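Local coordinates for protein L-glyceraldehyde 3-phosphate reductase (Clostridium beijerinckii, PDB 6HG6) that binds NADPH in an eight-stranded TIM barrel and, as an aldo-keto reductase, probably reduces aldehydes such as furfural, at residues I134-R139 and I191-Y196; I167-G172 and I220-L225. All blocks are in the same frame, centred on the assembly; numbering follows the deposited sequence. Where two conformers were deposited one is given.

Contact 1. Residues I134-R139 and I191-Y196. With NDP (NADPH dihydro-nicotinamide-adenine-dinucleotide phosphate), chain B.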
ATOM      1  N   ILE A 134       8.797  -2.343  -7.452  1.00 14.81           N
ATOM      2  CA  ILE A 134       8.389  -0.924  -7.415  1.00 14.89           C
ATOM      3  C   ILE A 134       9.289  -0.232  -6.424  1.00 14.53           C
ATOM      4  O   ILE A 134       9.341  -0.640  -5.251  1.00 15.30           O
ATOM      5  CB  ILE A 134       6.892  -0.737  -7.085  1.00 15.85           C
ATOM      6  CG1 ILE A 134       5.998  -1.589  -7.991  1.00 17.39           C
ATOM      7  CG2 ILE A 134       6.583   0.746  -7.179  1.00 16.37           C
ATOM      8  CD1 ILE A 134       4.558  -1.705  -7.475  1.00 19.28           C
ATOM      9  N   PHE A 135       9.859   0.868  -6.850  1.00 14.75           N
ATOM     10  CA  PHE A 135      10.637   1.725  -5.931  1.00 14.49           C
ATOM     11  C   PHE A 135       9.976   3.094  -5.885  1.00 15.20           C
ATOM     12  O   PHE A 135       9.827   3.742  -6.904  1.00 16.06           O
ATOM     13  CB  PHE A 135      12.091   1.794  -6.370  1.00 14.47           C
ATOM     14  CG  PHE A 135      12.951   2.631  -5.460  1.00 14.92           C
ATOM     15  CD1 PHE A 135      12.958   2.425  -4.103  1.00 15.87           C
ATOM     16  CD2 PHE A 135      13.801   3.584  -5.979  1.00 16.01           C
ATOM     17  CE1 PHE A 135      13.784   3.167  -3.271  1.00 15.65           C
ATOM     18  CE2 PHE A 135      14.663   4.293  -5.157  1.00 16.25           C
ATOM     19  CZ  PHE A 135      14.634   4.104  -3.804  1.00 16.00           C
ATOM     20  N   TYR A 136       9.631   3.532  -4.681  1.00 15.49           N
ATOM     21  CA  TYR A 136       8.876   4.778  -4.493  1.00 15.89           C
ATOM     22  C   TYR A 136       9.689   5.900  -3.869  1.00 16.10           C
ATOM     23  O   TYR A 136      10.475   5.628  -2.957  1.00 16.02           O
ATOM     24  CB  TYR A 136       7.794   4.569  -3.449  1.00 16.37           C
ATOM     25  CG  TYR A 136       6.604   3.746  -3.854  1.00 16.34           C
ATOM     26  CD1 TYR A 136       6.555   2.383  -3.613  1.00 16.46           C
ATOM     27  CD2 TYR A 136       5.475   4.369  -4.333  1.00 16.93           C
ATOM     28  CE1 TYR A 136       5.410   1.648  -3.854  1.00 17.08           C
ATOM     29  CE2 TYR A 136       4.332   3.651  -4.620  1.00 17.94           C
ATOM     30  CZ  TYR A 136       4.295   2.291  -4.360  1.00 17.78           C
ATOM     31  OH  TYR A 136       3.161   1.586  -4.630  1.00 19.55           O
ATOM     32  N   HIS A 137       9.439   7.114  -4.339  1.00 16.48           N
ATOM     33  CA  HIS A 137       9.735   8.329  -3.560  1.00 16.62           C
ATOM     34  C   HIS A 137       8.589   8.384  -2.524  1.00 17.78           C
ATOM     35  O   HIS A 137       7.421   8.415  -2.899  1.00 16.90           O
ATOM     36  CB  HIS A 137       9.882   9.573  -4.415  1.00 17.18           C
ATOM     37  CG  HIS A 137      10.379  10.740  -3.618  1.00 17.56           C
ATOM     38  ND1 HIS A 137      10.032  12.044  -3.899  1.00 19.03           N
ATOM     39  CD2 HIS A 137      11.190  10.778  -2.532  1.00 17.77           C
ATOM     40  CE1 HIS A 137      10.621  12.870  -3.061  1.00 19.62           C
ATOM     41  NE2 HIS A 137      11.349  12.116  -2.181  1.00 19.04           N
ATOM     42  N   HIS A 138       8.937   8.295  -1.248  1.00 17.50           N
ATOM     43  CA  HIS A 138       7.980   8.035  -0.151  1.00 18.27           C
ATOM     44  C   HIS A 138       7.074   9.233   0.160  1.00 19.30           C
ATOM     45  O   HIS A 138       5.989   9.029   0.707  1.00 19.83           O
ATOM     46  CB  HIS A 138       8.771   7.557   1.063  1.00 18.64           C
ATOM     47  CG  HIS A 138       7.993   6.750   2.043  1.00 19.62           C
ATOM     48  ND1 HIS A 138       8.626   6.060   3.050  1.00 20.05           N
ATOM     49  CD2 HIS A 138       6.666   6.532   2.191  1.00 20.12           C
ATOM     50  CE1 HIS A 138       7.724   5.452   3.785  1.00 21.13           C
ATOM     51  NE2 HIS A 138       6.514   5.741   3.298  1.00 21.41           N
ATOM     52  N   ARG A 139       7.526  10.456  -0.092  1.00 19.74           N
ATOM     53  CA  ARG A 139       6.718  11.666   0.144  1.00 20.49           C
ATOM     54  C   ARG A 139       7.318  12.809  -0.673  1.00 21.07           C
ATOM     55  O   ARG A 139       8.497  12.725  -1.090  1.00 20.75           O
ATOM     56  CB  ARG A 139       6.698  12.062   1.623  1.00 21.45           C
ATOM     57  CG  ARG A 139       8.091  12.241   2.235  1.00 21.28           C
ATOM     58  CD  ARG A 139       8.152  13.284   3.310  1.00 23.16           C
ATOM     59  NE  ARG A 139       9.361  13.216   4.143  1.00 23.29           N
ATOM     60  CZ  ARG A 139       9.485  13.807   5.312  1.00 25.09           C
ATOM     61  NH1 ARG A 139       8.514  14.565   5.796  1.00 27.23           N
ATOM     62  NH2 ARG A 139      10.597  13.679   6.014  1.00 25.73           N
ATOM     63  N   ILE A 191       2.416   3.889 -10.516  1.00 18.84           N
ATOM     64  CA  ILE A 191       1.640   3.735  -9.257  1.00 19.58           C
ATOM     65  C   ILE A 191       1.853   4.902  -8.297  1.00 19.62           C
ATOM     66  O   ILE A 191       2.992   5.324  -8.060  1.00 19.10           O
ATOM     67  CB  ILE A 191       1.959   2.376  -8.592  1.00 19.88           C
ATOM     68  CG1 ILE A 191       0.989   1.994  -7.461  1.00 21.35           C
ATOM     69  CG2 ILE A 191       3.395   2.343  -8.094  1.00 19.36           C
ATOM     70  CD1 ILE A 191      -0.413   1.804  -7.904  1.00 23.75           C
ATOM     71  N   ASN A 192       0.746   5.354  -7.720  1.00 18.82           N
ATOM     72  CA  ASN A 192       0.721   6.304  -6.584  1.00 19.37           C
ATOM     73  C   ASN A 192       0.261   5.532  -5.348  1.00 19.53           C
ATOM     74  O   ASN A 192      -0.725   4.781  -5.456  1.00 20.28           O
ATOM     75  CB  ASN A 192      -0.289   7.403  -6.819  1.00 20.83           C
ATOM     76  CG  ASN A 192       0.123   8.312  -7.931  1.00 21.49           C
ATOM     77  OD1 ASN A 192       0.862   9.240  -7.651  1.00 21.77           O
ATOM     78  ND2 ASN A 192      -0.394   8.062  -9.141  1.00 21.97           N
ATOM     79  N   GLN A 193       0.902   5.745  -4.214  1.00 19.41           N
ATOM     80  CA  GLN A 193       0.485   5.166  -2.927  1.00 19.61           C
ATOM     81  C   GLN A 193       0.059   6.313  -2.023  1.00 19.25           C
ATOM     82  O   GLN A 193       0.881   7.162  -1.696  1.00 19.61           O
ATOM     83  CB  GLN A 193       1.554   4.298  -2.289  1.00 18.98           C
ATOM     84  CG  GLN A 193       1.108   3.725  -0.963  1.00 20.26           C
ATOM     85  CD  GLN A 193       2.052   2.656  -0.481  1.00 20.50           C
ATOM     86  OE1 GLN A 193       2.533   1.815  -1.253  1.00 22.52           O
ATOM     87  NE2 GLN A 193       2.317   2.710   0.798  1.00 20.38           N
ATOM     88  N   ASN A 194      -1.206   6.325  -1.630  1.00 19.84           N
ATOM     89  CA  ASN A 194      -1.801   7.439  -0.864  1.00 20.88           C
ATOM     90  C   ASN A 194      -2.764   6.925   0.207  1.00 22.25           C
ATOM     91  O   ASN A 194      -3.407   5.889   0.024  1.00 22.15           O
ATOM     92  CB  ASN A 194      -2.492   8.464  -1.762  1.00 21.49           C
ATOM     93  CG  ASN A 194      -1.574   9.208  -2.703  1.00 20.91           C
ATOM     94  OD1 ASN A 194      -1.095   8.612  -3.662  1.00 20.55           O
ATOM     95  ND2 ASN A 194      -1.308  10.484  -2.414  1.00 21.15           N
ATOM     96  N   ARG A 195      -2.852   7.665   1.294  1.00 23.68           N
ATOM     97  CA  ARG A 195      -3.796   7.362   2.394  1.00 25.85           C
ATOM     98  C   ARG A 195      -5.194   7.652   1.871  1.00 25.44           C
ATOM     99  O   ARG A 195      -5.383   8.723   1.297  1.00 25.37           O
ATOM    100  CB  ARG A 195      -3.512   8.226   3.629  1.00 28.73           C
ATOM    101  CG  ARG A 195      -4.238   7.760   4.887  1.00 33.41           C
ATOM    102  CD  ARG A 195      -3.830   8.480   6.189  1.00 37.68           C
ATOM    103  NE  ARG A 195      -2.388   8.452   6.414  1.00 41.18           N
ATOM    104  CZ  ARG A 195      -1.519   9.405   6.042  1.00 43.95           C
ATOM    105  NH1 ARG A 195      -1.931  10.510   5.427  1.00 44.80           N
ATOM    106  NH2 ARG A 195      -0.224   9.235   6.269  1.00 45.35           N
ATOM    107  N   TYR A 196      -6.119   6.719   2.067  1.00 25.01           N
ATOM    108  CA  TYR A 196      -7.527   6.876   1.624  1.00 25.33           C
ATOM    109  C   TYR A 196      -8.431   5.993   2.456  1.00 25.88           C
ATOM    110  O   TYR A 196      -8.119   4.809   2.588  1.00 25.79           O
ATOM    111  CB  TYR A 196      -7.634   6.508   0.146  1.00 24.12           C
ATOM    112  CG  TYR A 196      -8.926   6.856  -0.541  1.00 24.90           C
ATOM    113  CD1 TYR A 196      -9.600   8.042  -0.296  1.00 26.22           C
ATOM    114  CD2 TYR A 196      -9.476   6.004  -1.490  1.00 24.75           C
ATOM    115  CE1 TYR A 196     -10.798   8.347  -0.942  1.00 27.27           C
ATOM    116  CE2 TYR A 196     -10.634   6.322  -2.179  1.00 25.87           C
ATOM    117  CZ  TYR A 196     -11.309   7.494  -1.911  1.00 27.00           C
ATOM    118  OH  TYR A 196     -12.470   7.772  -2.586  1.00 27.81           O
TER
HETATM  119  PA  NDP B 401      -5.132  -0.827   7.777  0.70 32.74           P
HETATM  120  O1A NDP B 401      -5.817   0.498   7.785  0.70 23.24           O
HETATM  121  O2A NDP B 401      -5.556  -1.990   6.938  0.70 27.82           O
HETATM  122  O5B NDP B 401      -4.906  -1.327   9.289  0.70 30.48           O
HETATM  123  C5B NDP B 401      -4.271  -2.612   9.527  0.70 32.03           C
HETATM  124  C4B NDP B 401      -4.527  -3.040  10.948  0.70 32.06           C
HETATM  125  O4B NDP B 401      -5.963  -3.057  11.161  0.70 32.09           O
HETATM  126  C3B NDP B 401      -4.046  -4.442  11.346  0.70 33.54           C
HETATM  127  O3B NDP B 401      -2.701  -4.471  11.816  0.70 31.87           O
HETATM  128  C2B NDP B 401      -5.031  -4.787  12.455  0.70 34.23           C
HETATM  129  O2B NDP B 401      -4.598  -4.106  13.628  0.70 38.68           O
HETATM  130  C1B NDP B 401      -6.327  -4.171  11.939  0.70 33.78           C
HETATM  131  N9A NDP B 401      -7.145  -5.032  11.093  0.70 34.83           N
HETATM  132  C8A NDP B 401      -6.841  -5.507   9.841  0.70 35.78           C
HETATM  133  N7A NDP B 401      -7.804  -6.214   9.303  0.70 35.30           N
HETATM  134  C5A NDP B 401      -8.810  -6.204  10.257  0.70 34.90           C
HETATM  135  C6A NDP B 401     -10.097  -6.777  10.285  0.70 36.26           C
HETATM  136  N6A NDP B 401     -10.604  -7.497   9.288  0.70 36.27           N
HETATM  137  N1A NDP B 401     -10.856  -6.566  11.392  0.70 38.21           N
HETATM  138  C2A NDP B 401     -10.338  -5.838  12.391  0.70 38.31           C
HETATM  139  N3A NDP B 401      -9.148  -5.246  12.472  0.70 37.78           N
HETATM  140  C4A NDP B 401      -8.421  -5.467  11.361  0.70 37.21           C
HETATM  141  O3  NDP B 401      -3.612  -0.578   7.284  0.70 32.63           O
HETATM  142  PN  NDP B 401      -2.305   0.096   7.916  0.70 33.41           P
HETATM  143  O1N NDP B 401      -1.639  -0.941   8.757  0.70 33.60           O
HETATM  144  O2N NDP B 401      -2.605   1.443   8.490  0.70 35.28           O
HETATM  145  O5D NDP B 401      -1.436   0.316   6.575  0.70 32.55           O
HETATM  146  C5D NDP B 401      -1.358  -0.786   5.634  0.70 29.31           C
HETATM  147  C4D NDP B 401      -0.088  -0.658   4.827  0.70 23.55           C
HETATM  148  O4D NDP B 401      -0.113   0.581   4.095  0.70 27.34           O
HETATM  149  C3D NDP B 401       1.217  -0.566   5.614  0.70 25.75           C
HETATM  150  O3D NDP B 401       1.617  -1.849   6.071  0.70 26.41           O
HETATM  151  C2D NDP B 401       2.133   0.036   4.541  0.70 25.29           C
HETATM  152  O2D NDP B 401       2.557  -0.962   3.650  0.70 21.22           O
HETATM  153  C1D NDP B 401       1.209   1.030   3.843  0.70 27.84           C
HETATM  154  N1N NDP B 401       1.364   2.410   4.368  0.70 28.84           N
HETATM  155  C2N NDP B 401       1.937   3.378   3.579  0.70 30.28           C
HETATM  156  C3N NDP B 401       2.358   4.580   4.079  0.70 30.20           C
HETATM  157  C7N NDP B 401       2.984   5.582   3.145  0.70 30.62           C
HETATM  158  O7N NDP B 401       3.224   5.286   1.960  0.70 25.81           O
HETATM  159  N7N NDP B 401       3.287   6.774   3.659  0.70 24.74           N
HETATM  160  C4N NDP B 401       2.160   4.824   5.550  0.70 32.33           C
HETATM  161  C5N NDP B 401       1.353   3.806   6.256  0.70 31.83           C
HETATM  162  C6N NDP B 401       0.934   2.720   5.645  0.70 29.55           C
HETATM  163  P2B NDP B 401      -4.907  -4.811  15.050  0.70 39.52           P
HETATM  164  O1X NDP B 401      -4.994  -6.321  14.959  0.70 39.29           O
HETATM  165  O2X NDP B 401      -3.757  -4.363  15.939  0.70 41.67           O
HETATM  166  O3X NDP B 401      -6.233  -4.173  15.437  0.70 44.74           O
HETATM  167  O   HOH W   1       3.096  -0.552  -3.154  1.00 23.57           O
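Ile191 CG2 is the methyl that joins the two strands: it lies 3.7 Å from Ile134 CG2 and 3.8 Å from CE2 of Tyr136, filling the angle between the isoleucine branch and the ring. Ile134 CG2 in turn lies over the rim of one face of the Tyr136 ring. Gln193 crosses the ring at about a right angle, its amide turned 72° from the ring plane, and its CB comes within 3.7 Å of Tyr136 CE2. The polar ends meet through a water, 2.6 Å from Tyr136 OH and donating to Gln193 OE1 at 3.1 Å. With CG anti to the backbone N (chi1 179°) and the chain extended beyond, Gln193, an NADPH-binding residue, carries its amide to the cofactor, where NE2 stands 3.0 Å from O7N of NADPH. His138 turns the edge of its imidazole to the carboxamide, NE2 being 3.4 Å from the cofactor's N7N. The packing forms TIM-barrel interior beside the nicotinamide. The strand segments pass 8.7 Å apart at 55°, the spacing of second neighbours in the barrel: strand 162-168 runs between them, while Lys97 of strand 93-98 and Ile220 of strand 218-222 touch both the Tyr136 and the Gln193 side chains.

Contact 2. Residues I167-G172 and I220-L225. With NDP (NADPH dihydro-nicotinamide-adenine-dinucleotide phosphate), chain B.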
ATOM      1  N   ILE A 167       5.368   6.803  -6.762  1.00 17.01           N
ATOM      2  CA  ILE A 167       5.482   7.948  -5.831  1.00 17.66           C
ATOM      3  C   ILE A 167       4.393   7.782  -4.782  1.00 18.23           C
ATOM      4  O   ILE A 167       3.383   7.081  -5.048  1.00 18.30           O
ATOM      5  CB  ILE A 167       5.461   9.318  -6.525  1.00 18.23           C
ATOM      6  CG1 ILE A 167       4.112   9.613  -7.177  1.00 19.07           C
ATOM      7  CG2 ILE A 167       6.640   9.437  -7.500  1.00 17.76           C
ATOM      8  CD1 ILE A 167       4.068  10.918  -7.921  1.00 20.28           C
ATOM      9  N   SER A 168       4.635   8.339  -3.605  1.00 18.20           N
ATOM     10  CA  SER A 168       3.705   8.174  -2.470  1.00 18.41           C
ATOM     11  C   SER A 168       3.435   9.510  -1.815  1.00 18.84           C
ATOM     12  O   SER A 168       4.345  10.328  -1.689  1.00 18.57           O
ATOM     13  CB  SER A 168       4.238   7.132  -1.496  1.00 18.24           C
ATOM     14  OG  SER A 168       3.321   6.891  -0.459  1.00 19.77           O
ATOM     15  N   ASN A 169       2.184   9.718  -1.392  1.00 19.20           N
ATOM     16  CA  ASN A 169       1.802  10.927  -0.653  1.00 20.63           C
ATOM     17  C   ASN A 169       1.887  12.176  -1.542  1.00 21.21           C
ATOM     18  O   ASN A 169       1.902  13.310  -0.973  1.00 22.77           O
ATOM     19  CB  ASN A 169       2.633  11.051   0.625  1.00 20.79           C
ATOM     20  CG  ASN A 169       2.390   9.881   1.555  1.00 21.17           C
ATOM     21  OD1 ASN A 169       1.245   9.657   1.971  1.00 23.08           O
ATOM     22  ND2 ASN A 169       3.442   9.164   1.919  1.00 19.47           N
ATOM     23  N   TYR A 170       1.895  12.038  -2.869  1.00 20.38           N
ATOM     24  CA  TYR A 170       1.895  13.219  -3.756  1.00 21.23           C
ATOM     25  C   TYR A 170       0.475  13.756  -3.899  1.00 22.57           C
ATOM     26  O   TYR A 170      -0.492  12.986  -3.773  1.00 22.10           O
ATOM     27  CB  TYR A 170       2.502  12.881  -5.114  1.00 20.58           C
ATOM     28  CG  TYR A 170       3.998  13.009  -5.133  1.00 20.07           C
ATOM     29  CD1 TYR A 170       4.791  12.315  -4.249  1.00 19.34           C
ATOM     30  CD2 TYR A 170       4.614  13.834  -6.052  1.00 20.24           C
ATOM     31  CE1 TYR A 170       6.176  12.359  -4.342  1.00 18.50           C
ATOM     32  CE2 TYR A 170       5.986  13.979  -6.086  1.00 20.19           C
ATOM     33  CZ  TYR A 170       6.782  13.243  -5.230  1.00 19.25           C
ATOM     34  OH  TYR A 170       8.150  13.381  -5.339  1.00 18.94           O
ATOM     35  N   ASN A 171       0.358  15.073  -4.102  1.00 24.11           N
ATOM     36  CA  ASN A 171      -0.933  15.679  -4.497  1.00 25.82           C
ATOM     37  C   ASN A 171      -1.073  15.586  -6.035  1.00 26.01           C
ATOM     38  O   ASN A 171      -0.135  15.151  -6.718  1.00 25.14           O
ATOM     39  CB  ASN A 171      -1.123  17.082  -3.914  1.00 27.60           C
ATOM     40  CG  ASN A 171      -0.052  18.073  -4.329  1.00 27.77           C
ATOM     41  OD1 ASN A 171       0.683  17.839  -5.282  1.00 27.64           O
ATOM     42  ND2 ASN A 171       0.001  19.221  -3.672  1.00 28.53           N
ATOM     43  N   GLY A 172      -2.210  15.991  -6.582  1.00 27.41           N
ATOM     44  CA  GLY A 172      -2.473  15.898  -8.028  1.00 28.25           C
ATOM     45  C   GLY A 172      -1.540  16.771  -8.839  1.00 29.10           C
ATOM     46  O   GLY A 172      -0.984  16.278  -9.824  1.00 28.38           O
ATOM     47  N   ILE A 220      -2.711   2.896  -5.042  1.00 20.22           N
ATOM     48  CA  ILE A 220      -2.830   1.850  -3.992  1.00 20.61           C
ATOM     49  C   ILE A 220      -3.102   2.648  -2.720  1.00 22.01           C
ATOM     50  O   ILE A 220      -2.357   3.585  -2.394  1.00 21.74           O
ATOM     51  CB  ILE A 220      -1.618   0.881  -3.970  1.00 19.94           C
ATOM     52  CG1 ILE A 220      -1.801  -0.143  -2.855  1.00 20.37           C
ATOM     53  CG2 ILE A 220      -0.255   1.568  -3.842  1.00 19.28           C
ATOM     54  CD1 ILE A 220      -0.754  -1.247  -2.869  1.00 20.03           C
ATOM     55  N   ALA A 221      -4.244   2.387  -2.100  1.00 23.09           N
ATOM     56  CA  ALA A 221      -4.740   3.145  -0.947  1.00 24.69           C
ATOM     57  C   ALA A 221      -4.226   2.523   0.335  1.00 25.56           C
ATOM     58  O   ALA A 221      -4.426   1.329   0.543  1.00 28.38           O
ATOM     59  CB  ALA A 221      -6.240   3.125  -0.975  1.00 26.32           C
ATOM     60  N   PHE A 222      -3.650   3.318   1.219  1.00 24.52           N
ATOM     61  CA  PHE A 222      -3.263   2.759   2.527  1.00 24.93           C
ATOM     62  C   PHE A 222      -4.064   3.377   3.659  1.00 25.33           C
ATOM     63  O   PHE A 222      -4.763   4.407   3.471  1.00 25.31           O
ATOM     64  CB  PHE A 222      -1.770   2.859   2.696  1.00 25.31           C
ATOM     65  CG  PHE A 222      -1.230   4.234   2.911  1.00 25.96           C
ATOM     66  CD1 PHE A 222      -1.145   4.759   4.186  1.00 27.31           C
ATOM     67  CD2 PHE A 222      -0.632   4.912   1.862  1.00 26.76           C
ATOM     68  CE1 PHE A 222      -0.555   6.000   4.391  1.00 28.45           C
ATOM     69  CE2 PHE A 222      -0.012   6.141   2.081  1.00 27.30           C
ATOM     70  CZ  PHE A 222       0.007   6.692   3.328  1.00 27.01           C
ATOM     71  N   SER A 223      -3.970   2.741   4.828  0.50 25.58           N
ATOM     72  CA  SER A 223      -4.718   3.084   6.055  0.50 26.77           C
ATOM     73  C   SER A 223      -6.216   3.134   5.773  0.50 27.56           C
ATOM     74  O   SER A 223      -6.890   4.059   6.226  0.50 27.85           O
ATOM     75  CB  SER A 223      -4.271   4.393   6.620  0.50 27.76           C
ATOM     76  OG  SER A 223      -4.974   4.646   7.814  0.50 29.70           O
ATOM     77  N   PRO A 224      -6.782   2.149   5.039  1.00 27.20           N
ATOM     78  CA  PRO A 224      -8.224   2.140   4.765  1.00 28.44           C
ATOM     79  C   PRO A 224      -9.111   1.980   6.011  1.00 30.65           C
ATOM     80  O   PRO A 224     -10.310   2.248   5.903  1.00 29.58           O
ATOM     81  CB  PRO A 224      -8.399   0.882   3.910  1.00 27.90           C
ATOM     82  CG  PRO A 224      -7.229   0.001   4.334  1.00 27.62           C
ATOM     83  CD  PRO A 224      -6.096   0.983   4.468  1.00 26.23           C
ATOM     84  N   LEU A 225      -8.554   1.496   7.141  1.00 31.47           N
ATOM     85  CA  LEU A 225      -9.352   1.281   8.372  1.00 34.17           C
ATOM     86  C   LEU A 225      -9.180   2.444   9.340  1.00 35.58           C
ATOM     87  O   LEU A 225      -9.762   2.366  10.434  1.00 38.02           O
ATOM     88  CB  LEU A 225      -9.048  -0.081   8.997  1.00 34.64           C
ATOM     89  CG  LEU A 225      -9.187  -1.250   8.027  1.00 34.38           C
ATOM     90  CD1 LEU A 225      -8.827  -2.577   8.679  1.00 34.82           C
ATOM     91  CD2 LEU A 225     -10.574  -1.299   7.414  1.00 35.62           C
TER
HETATM   92  PA  NDP B 401      -5.132  -0.827   7.777  0.70 32.74           P
HETATM   93  O1A NDP B 401      -5.817   0.498   7.785  0.70 23.24           O
HETATM   94  O2A NDP B 401      -5.556  -1.990   6.938  0.70 27.82           O
HETATM   95  O5B NDP B 401      -4.906  -1.327   9.289  0.70 30.48           O
HETATM   96  C5B NDP B 401      -4.271  -2.612   9.527  0.70 32.03           C
HETATM   97  C4B NDP B 401      -4.527  -3.040  10.948  0.70 32.06           C
HETATM   98  O4B NDP B 401      -5.963  -3.057  11.161  0.70 32.09           O
HETATM   99  C3B NDP B 401      -4.046  -4.442  11.346  0.70 33.54           C
HETATM  100  O3B NDP B 401      -2.701  -4.471  11.816  0.70 31.87           O
HETATM  101  C2B NDP B 401      -5.031  -4.787  12.455  0.70 34.23           C
HETATM  102  O2B NDP B 401      -4.598  -4.106  13.628  0.70 38.68           O
HETATM  103  C1B NDP B 401      -6.327  -4.171  11.939  0.70 33.78           C
HETATM  104  N9A NDP B 401      -7.145  -5.032  11.093  0.70 34.83           N
HETATM  105  C8A NDP B 401      -6.841  -5.507   9.841  0.70 35.78           C
HETATM  106  N7A NDP B 401      -7.804  -6.214   9.303  0.70 35.30           N
HETATM  107  C5A NDP B 401      -8.810  -6.204  10.257  0.70 34.90           C
HETATM  108  C6A NDP B 401     -10.097  -6.777  10.285  0.70 36.26           C
HETATM  109  N6A NDP B 401     -10.604  -7.497   9.288  0.70 36.27           N
HETATM  110  N1A NDP B 401     -10.856  -6.566  11.392  0.70 38.21           N
HETATM  111  C2A NDP B 401     -10.338  -5.838  12.391  0.70 38.31           C
HETATM  112  N3A NDP B 401      -9.148  -5.246  12.472  0.70 37.78           N
HETATM  113  C4A NDP B 401      -8.421  -5.467  11.361  0.70 37.21           C
HETATM  114  O3  NDP B 401      -3.612  -0.578   7.284  0.70 32.63           O
HETATM  115  PN  NDP B 401      -2.305   0.096   7.916  0.70 33.41           P
HETATM  116  O1N NDP B 401      -1.639  -0.941   8.757  0.70 33.60           O
HETATM  117  O2N NDP B 401      -2.605   1.443   8.490  0.70 35.28           O
HETATM  118  O5D NDP B 401      -1.436   0.316   6.575  0.70 32.55           O
HETATM  119  C5D NDP B 401      -1.358  -0.786   5.634  0.70 29.31           C
HETATM  120  C4D NDP B 401      -0.088  -0.658   4.827  0.70 23.55           C
HETATM  121  O4D NDP B 401      -0.113   0.581   4.095  0.70 27.34           O
HETATM  122  C3D NDP B 401       1.217  -0.566   5.614  0.70 25.75           C
HETATM  123  O3D NDP B 401       1.617  -1.849   6.071  0.70 26.41           O
HETATM  124  C2D NDP B 401       2.133   0.036   4.541  0.70 25.29           C
HETATM  125  O2D NDP B 401       2.557  -0.962   3.650  0.70 21.22           O
HETATM  126  C1D NDP B 401       1.209   1.030   3.843  0.70 27.84           C
HETATM  127  N1N NDP B 401       1.364   2.410   4.368  0.70 28.84           N
HETATM  128  C2N NDP B 401       1.937   3.378   3.579  0.70 30.28           C
HETATM  129  C3N NDP B 401       2.358   4.580   4.079  0.70 30.20           C
HETATM  130  C7N NDP B 401       2.984   5.582   3.145  0.70 30.62           C
HETATM  131  O7N NDP B 401       3.224   5.286   1.960  0.70 25.81           O
HETATM  132  N7N NDP B 401       3.287   6.774   3.659  0.70 24.74           N
HETATM  133  C4N NDP B 401       2.160   4.824   5.550  0.70 32.33           C
HETATM  134  C5N NDP B 401       1.353   3.806   6.256  0.70 31.83           C
HETATM  135  C6N NDP B 401       0.934   2.720   5.645  0.70 29.55           C
HETATM  136  P2B NDP B 401      -4.907  -4.811  15.050  0.70 39.52           P
HETATM  137  O1X NDP B 401      -4.994  -6.321  14.959  0.70 39.29           O
HETATM  138  O2X NDP B 401      -3.757  -4.363  15.939  0.70 41.67           O
HETATM  139  O3X NDP B 401      -6.233  -4.173  15.437  0.70 44.74           O
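Phe222 and Asn169 are brought together by their first torsions. In Phe222, CG lies between the backbone N and the carbonyl carbon (chi1 71°), which swings the ring from its strand toward segment 167-172. In Asn169, CG is anti to the carbonyl carbon (chi1 -62°), and the amide reaches the ring rim: OD1 sits at the edge, in the ring plane, 3.5 Å from Phe222 CZ, with the two planes 89° apart. An oxygen facing the C-H rim in this way would be mildly attractive, and this meeting carries most of the rather small interface.

One face of Phe222 meets the cofactor. Atom C3N of the nicotinamide lies 3.1 Å above the ring plane, over its centre, so the dihydropyridine rests on a flat aromatic surface. Ser168 OG, 2.9 Å from O7N, and Asn169 ND2, 3.0 Å from N7N, both approach the carboxamide from the side of segment 167-172. Ser168 OG hydrogen-bonds to Gln193 O, so with one proton to give, its bond to O7N is not settled, whereas Asn169 ND2 bonds to His138 O. At the far end of segment 220-225, Leu225 N donates to O1A of the pyrophosphate over 3.0 Å. Pro224 CD packs on that same oxygen at 3.4 Å.

An aromatic platform under the nicotinamide, with a serine and an asparagine beside the carboxamide, is the familiar cofactor site of aldo-keto reductases, built at the C-terminal ends of TIM-barrel strands.

The two contacts interlock: along the chain the order is 134-139, 167-172, 191-196, 220-225, so their segments alternate, and their centres lie about 6 Å apart. They occupy four consecutive strands of the parallel barrel, 132-137, 162-168, 189-195 and 218-222, each contact skipping one strand that belongs to the other. Neighbouring segments are tied by a probable hydrogen bond of 2.7 Å between His137 ND1 and Tyr170 OH, while Arg195 N packs 3.3 Å from Phe222 CE2. Both contacts touch NADPH, which means that one continuous arc of the barrel rim shapes the nicotinamide end of the pocket, with segment 220-225 continuing to the pyrophosphate.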